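Local coordinates for protein peptidoglycan DD-endopeptidase ShyB (Vibrio cholerae, PDB 2GU1) that cuts the peptide cross-links of cell-wall peptidoglycan as a zinc-dependent DD-endopeptidase, probably so that new glycan strands can be inserted, at residues 128-133 with 196-201; 181-186 with 271-276. One frame throughout, in Å; residues are numbered along the deposited sequence.

Contact 1 (128-133 with 196-201)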
# COMPACT_ATOMS: atom_id res chain seq x y z
N ILE A 128 -9.50 -13.40 -4.95
CA ILE A 128 -10.71 -13.97 -5.52
C ILE A 128 -11.62 -14.60 -4.46
O ILE A 128 -12.82 -14.30 -4.41
CB ILE A 128 -10.37 -15.04 -6.59
CG1 ILE A 128 -9.71 -14.36 -7.80
CG2 ILE A 128 -11.64 -15.77 -7.03
CD1 ILE A 128 -9.19 -15.32 -8.86
N THR A 129 -11.06 -15.46 -3.61
CA THR A 129 -11.88 -16.10 -2.58
C THR A 129 -12.43 -15.07 -1.61
O THR A 129 -13.55 -15.22 -1.11
CB THR A 129 -11.07 -17.19 -1.81
OG1 THR A 129 -9.86 -16.63 -1.30
CG2 THR A 129 -10.74 -18.35 -2.73
N GLN A 130 -11.67 -14.01 -1.37
CA GLN A 130 -12.09 -12.93 -0.47
C GLN A 130 -13.31 -12.22 -1.04
O GLN A 130 -14.34 -12.09 -0.38
CB GLN A 130 -10.96 -11.93 -0.28
CG GLN A 130 -11.36 -10.65 0.44
CD GLN A 130 -10.39 -9.50 0.18
OE1 GLN A 130 -10.17 -9.09 -0.97
NE2 GLN A 130 -9.80 -8.96 1.25
N VAL A 131 -13.19 -11.77 -2.29
CA VAL A 131 -14.28 -11.06 -2.96
C VAL A 131 -15.56 -11.89 -3.08
O VAL A 131 -16.65 -11.38 -2.83
CB VAL A 131 -13.85 -10.63 -4.39
CG1 VAL A 131 -15.06 -10.16 -5.19
CG2 VAL A 131 -12.81 -9.52 -4.30
N MET A 132 -15.42 -13.15 -3.46
CA MET A 132 -16.59 -14.02 -3.66
C MET A 132 -17.08 -14.81 -2.44
O MET A 132 -18.03 -15.59 -2.57
CB MET A 132 -16.29 -15.01 -4.78
CG MET A 132 -15.83 -14.38 -6.10
SD MET A 132 -17.04 -13.25 -6.77
CE MET A 132 -18.15 -14.37 -7.54
N LYS A 133 -16.48 -14.61 -1.28
CA LYS A 133 -16.87 -15.39 -0.09
C LYS A 133 -18.37 -15.47 0.25
O LYS A 133 -18.84 -16.51 0.69
CB LYS A 133 -16.09 -14.92 1.14
CG LYS A 133 -16.49 -13.57 1.68
CD LYS A 133 -15.88 -13.38 3.06
CE LYS A 133 -16.28 -12.04 3.67
NZ LYS A 133 -15.69 -10.91 2.92
N SER A 196 -22.64 -4.24 -4.18
CA SER A 196 -21.21 -4.33 -3.88
C SER A 196 -20.93 -5.59 -3.07
O SER A 196 -21.68 -5.92 -2.16
CB SER A 196 -20.73 -3.12 -3.09
OG SER A 196 -19.41 -3.35 -2.60
N LEU A 197 -19.85 -6.28 -3.41
CA LEU A 197 -19.46 -7.50 -2.70
C LEU A 197 -18.52 -7.17 -1.55
O LEU A 197 -18.19 -8.04 -0.74
CB LEU A 197 -18.76 -8.49 -3.64
CG LEU A 197 -19.52 -9.13 -4.81
CD1 LEU A 197 -20.92 -9.56 -4.36
CD2 LEU A 197 -19.62 -8.14 -5.95
N GLU A 198 -18.09 -5.91 -1.47
CA GLU A 198 -17.17 -5.46 -0.43
C GLU A 198 -17.76 -4.35 0.42
O GLU A 198 -18.42 -3.44 -0.10
CB GLU A 198 -15.86 -5.01 -1.08
CG GLU A 198 -15.20 -6.13 -1.86
CD GLU A 198 -13.97 -5.69 -2.64
OE1 GLU A 198 -14.14 -5.00 -3.67
OE2 GLU A 198 -12.85 -6.04 -2.21
N ARG A 199 -17.54 -4.40 1.73
CA ARG A 199 -18.10 -3.38 2.61
C ARG A 199 -17.48 -2.01 2.43
O ARG A 199 -16.33 -1.89 2.02
CB ARG A 199 -17.96 -3.81 4.08
CG ARG A 199 -18.90 -4.95 4.46
CD ARG A 199 -19.36 -4.82 5.91
NE ARG A 199 -18.28 -5.07 6.86
CZ ARG A 199 -18.39 -4.87 8.17
NH1 ARG A 199 -19.52 -4.40 8.68
NH2 ARG A 199 -17.36 -5.14 8.97
N ALA A 200 -18.27 -0.98 2.71
CA ALA A 200 -17.81 0.40 2.60
C ALA A 200 -16.91 0.71 3.79
O ALA A 200 -16.73 -0.12 4.69
CB ALA A 200 -19.00 1.35 2.58
N PHE A 201 -16.35 1.91 3.79
CA PHE A 201 -15.44 2.34 4.85
C PHE A 201 -16.07 3.40 5.74
O PHE A 201 -17.04 4.06 5.35
CB PHE A 201 -14.18 2.96 4.25
CG PHE A 201 -13.44 2.06 3.29
CD1 PHE A 201 -12.91 2.59 2.11
CD2 PHE A 201 -13.23 0.73 3.58
CE1 PHE A 201 -12.16 1.79 1.24
CE2 PHE A 201 -12.48 -0.08 2.72
CZ PHE A 201 -11.94 0.45 1.55
O HOH W 1 -16.14 -9.59 -0.18

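Contact 2 (181-186 with 271-276)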
# COMPACT_ATOMS: atom_id res chain seq x y z
N ALA A 181 -18.57 -11.06 -10.78
CA ALA A 181 -18.31 -9.78 -10.14
C ALA A 181 -17.35 -8.97 -11.00
O ALA A 181 -16.49 -9.54 -11.67
CB ALA A 181 -17.72 -10.00 -8.75
N PHE A 182 -17.49 -7.65 -10.95
CA PHE A 182 -16.66 -6.75 -11.75
C PHE A 182 -16.12 -5.62 -10.90
O PHE A 182 -16.83 -5.10 -10.04
CB PHE A 182 -17.49 -6.17 -12.89
CG PHE A 182 -18.17 -7.20 -13.73
CD1 PHE A 182 -17.49 -7.85 -14.77
CD2 PHE A 182 -19.50 -7.53 -13.50
CE1 PHE A 182 -18.13 -8.80 -15.55
CE2 PHE A 182 -20.15 -8.48 -14.28
CZ PHE A 182 -19.46 -9.12 -15.31
N LEU A 183 -14.87 -5.24 -11.14
CA LEU A 183 -14.23 -4.15 -10.39
C LEU A 183 -14.76 -2.83 -10.94
O LEU A 183 -14.61 -2.54 -12.12
CB LEU A 183 -12.71 -4.22 -10.56
CG LEU A 183 -11.84 -3.16 -9.88
CD1 LEU A 183 -12.11 -3.14 -8.40
CD2 LEU A 183 -10.36 -3.48 -10.13
N ALA A 184 -15.39 -2.04 -10.07
CA ALA A 184 -15.95 -0.75 -10.46
C ALA A 184 -14.97 0.41 -10.26
O ALA A 184 -13.89 0.24 -9.68
CB ALA A 184 -17.23 -0.48 -9.67
N GLU A 185 -15.39 1.57 -10.73
CA GLU A 185 -14.61 2.80 -10.65
C GLU A 185 -14.20 3.13 -9.22
O GLU A 185 -13.13 3.71 -9.00
CB GLU A 185 -15.43 3.96 -11.25
CG GLU A 185 -14.68 5.27 -11.48
CD GLU A 185 -14.37 6.01 -10.20
OE1 GLU A 185 -15.31 6.24 -9.40
OE2 GLU A 185 -13.20 6.38 -9.99
N ASP A 186 -15.04 2.76 -8.25
CA ASP A 186 -14.75 3.04 -6.85
C ASP A 186 -13.79 2.03 -6.19
O ASP A 186 -13.60 2.05 -4.98
CB ASP A 186 -16.07 3.13 -6.05
CG ASP A 186 -16.70 1.78 -5.77
OD1 ASP A 186 -16.36 0.79 -6.45
OD2 ASP A 186 -17.57 1.71 -4.86
N ASN A 271 -8.42 -4.12 0.44
CA ASN A 271 -8.70 -4.93 -0.75
C ASN A 271 -7.59 -4.66 -1.77
O ASN A 271 -6.58 -4.06 -1.43
CB ASN A 271 -10.09 -4.62 -1.32
CG ASN A 271 -10.18 -3.27 -2.00
OD1 ASN A 271 -9.24 -2.49 -1.99
ND2 ASN A 271 -11.35 -2.98 -2.59
N SER A 272 -7.77 -5.13 -3.00
CA SER A 272 -6.76 -4.95 -4.03
C SER A 272 -6.40 -3.50 -4.36
O SER A 272 -5.35 -3.23 -4.94
CB SER A 272 -7.21 -5.66 -5.32
OG SER A 272 -8.50 -5.23 -5.71
N VAL A 273 -7.26 -2.57 -3.97
CA VAL A 273 -7.05 -1.16 -4.28
C VAL A 273 -6.72 -0.25 -3.09
O VAL A 273 -5.85 0.62 -3.19
CB VAL A 273 -8.31 -0.60 -5.01
CG1 VAL A 273 -8.16 0.88 -5.28
CG2 VAL A 273 -8.54 -1.37 -6.32
N TYR A 274 -7.41 -0.46 -1.98
CA TYR A 274 -7.26 0.39 -0.79
C TYR A 274 -6.39 -0.09 0.37
O TYR A 274 -6.40 -1.26 0.74
CB TYR A 274 -8.64 0.70 -0.22
CG TYR A 274 -9.54 1.49 -1.13
CD1 TYR A 274 -9.47 2.89 -1.18
CD2 TYR A 274 -10.48 0.85 -1.94
CE1 TYR A 274 -10.30 3.62 -2.01
CE2 TYR A 274 -11.33 1.58 -2.78
CZ TYR A 274 -11.23 2.96 -2.80
OH TYR A 274 -12.09 3.70 -3.58
N LYS A 275 -5.67 0.86 0.97
CA LYS A 275 -4.85 0.61 2.15
C LYS A 275 -4.99 1.88 2.98
O LYS A 275 -5.28 2.96 2.44
CB LYS A 275 -3.37 0.42 1.81
CG LYS A 275 -3.00 -0.78 0.94
CD LYS A 275 -1.48 -0.81 0.77
CE LYS A 275 -1.00 -1.98 -0.10
NZ LYS A 275 -1.36 -1.79 -1.53
N THR A 276 -4.78 1.76 4.29
CA THR A 276 -4.83 2.92 5.18
C THR A 276 -3.60 2.82 6.07
O THR A 276 -3.16 1.72 6.42
CB THR A 276 -6.09 2.93 6.07
OG1 THR A 276 -6.25 1.65 6.71
CG2 THR A 276 -7.33 3.25 5.25

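Contact 1 (128-133 with 196-201)
The carboxylate of Glu198 lies flat beneath Val131: methyl CG2 stands over one face of the group, about 4 Å above its plane and 4.1 Å from Glu198 OE2, a van der Waals contact. From the other side Asn271 ND2 makes a weak hydrogen bond to OE2, while OE1 accepts from the backbone N of Phe189. Glutamate suits the place because its chain, extended beyond CG (chi2 174°), carries the acid in beside the helix. The peptide carbonyl of Glu198 is the second flat group, and Ser196 OG donates to Glu198 O at 2.7 Å, in the carbonyl plane and on a lone pair, which ties the side chain of Ser196 back onto the loop two residues on. Helix 122-132 packs on the five-stranded antiparallel sheet of the Csd3 second domain, and the loop that leaves edge strand 189-191 runs past this helix. Leu197 CB approaches the helix backbone at Val131 O, 3.7 Å away, and lies 4.3 Å from Val131 CG1; its side chain also rests on Phe189 and Ala181, joining helix, loop and sheet. Compact, branched Val131 can serve both neighbours, one methyl turned to each. A water oxygen lies 2.6 Å from Leu197 O and 3.1 Å from Gln130 O, hydrogen-bonded to both backbones, with Lys133 NZ as a weak donor to it.

Contact 2 (181-186 with 271-276)
With CG set anti to its carbonyl carbon (chi1 -63°), Tyr274 sends its ring out from the start of strand 274-281 to Asp186, while the extended first torsion of Leu183 carries CD1 toward Val273. Tyr274 OH donates to Asp186 O over 2.6 Å, a short bond; the hydroxyl stands 50° out of the carbonyl plane, and the oxygen lies at the edge of the ring. A tyrosine fits here because it reaches across to the other segment with an apolar ring and ends in a donor. Val273 divides its methyls: CG1 sits 4.0 Å above one face of that ring, offset toward the rim, and CG2 meets Leu183 CD1 at 4.5 Å. Residues 270-273 form the turn of the hairpin that links strands 265-269 and 274-281 of the M23 peptidase domain, and an Asx motif shapes it. Asn271 OD1 accepts from Tyr274 N at 2.7 Å, almost straight at 176°, and from Val273 N at 2.8 Å, the latter closing an Asx turn. This double grip fixes the backbone from which both touching side chains start. The acid of Asp186 faces other partners, with OD2 bound to Arg188 in a salt bridge and to Tyr190 OH.

In the fold
The centres of contacts 1 and 2 are about 9 Å apart, on the same side of the chain's centre, and their segments alternate in sequence: 128-133, 181-186, 196-201, 271-276. Segments 128-133 and 181-186 lie on helix 122-132 and at the end of strand 179-183 of the Csd3 second domain; 196-201 lies in the loop between strands 189-191 and 213-215, and 271-276 in the peptidase domain. Contact 1 holds the start of 196-201 to the Csd3 helix while its far end runs on to the peptidase domain; contact 2 crosses between domains. They touch directly: Ala181 packs against Met132 and Leu197, and Phe201 meets Tyr274 edge-to-face. Strand 274-281 pairs with strand 312-318, which carries zinc ligand His313, although both contacts lie away from the metal.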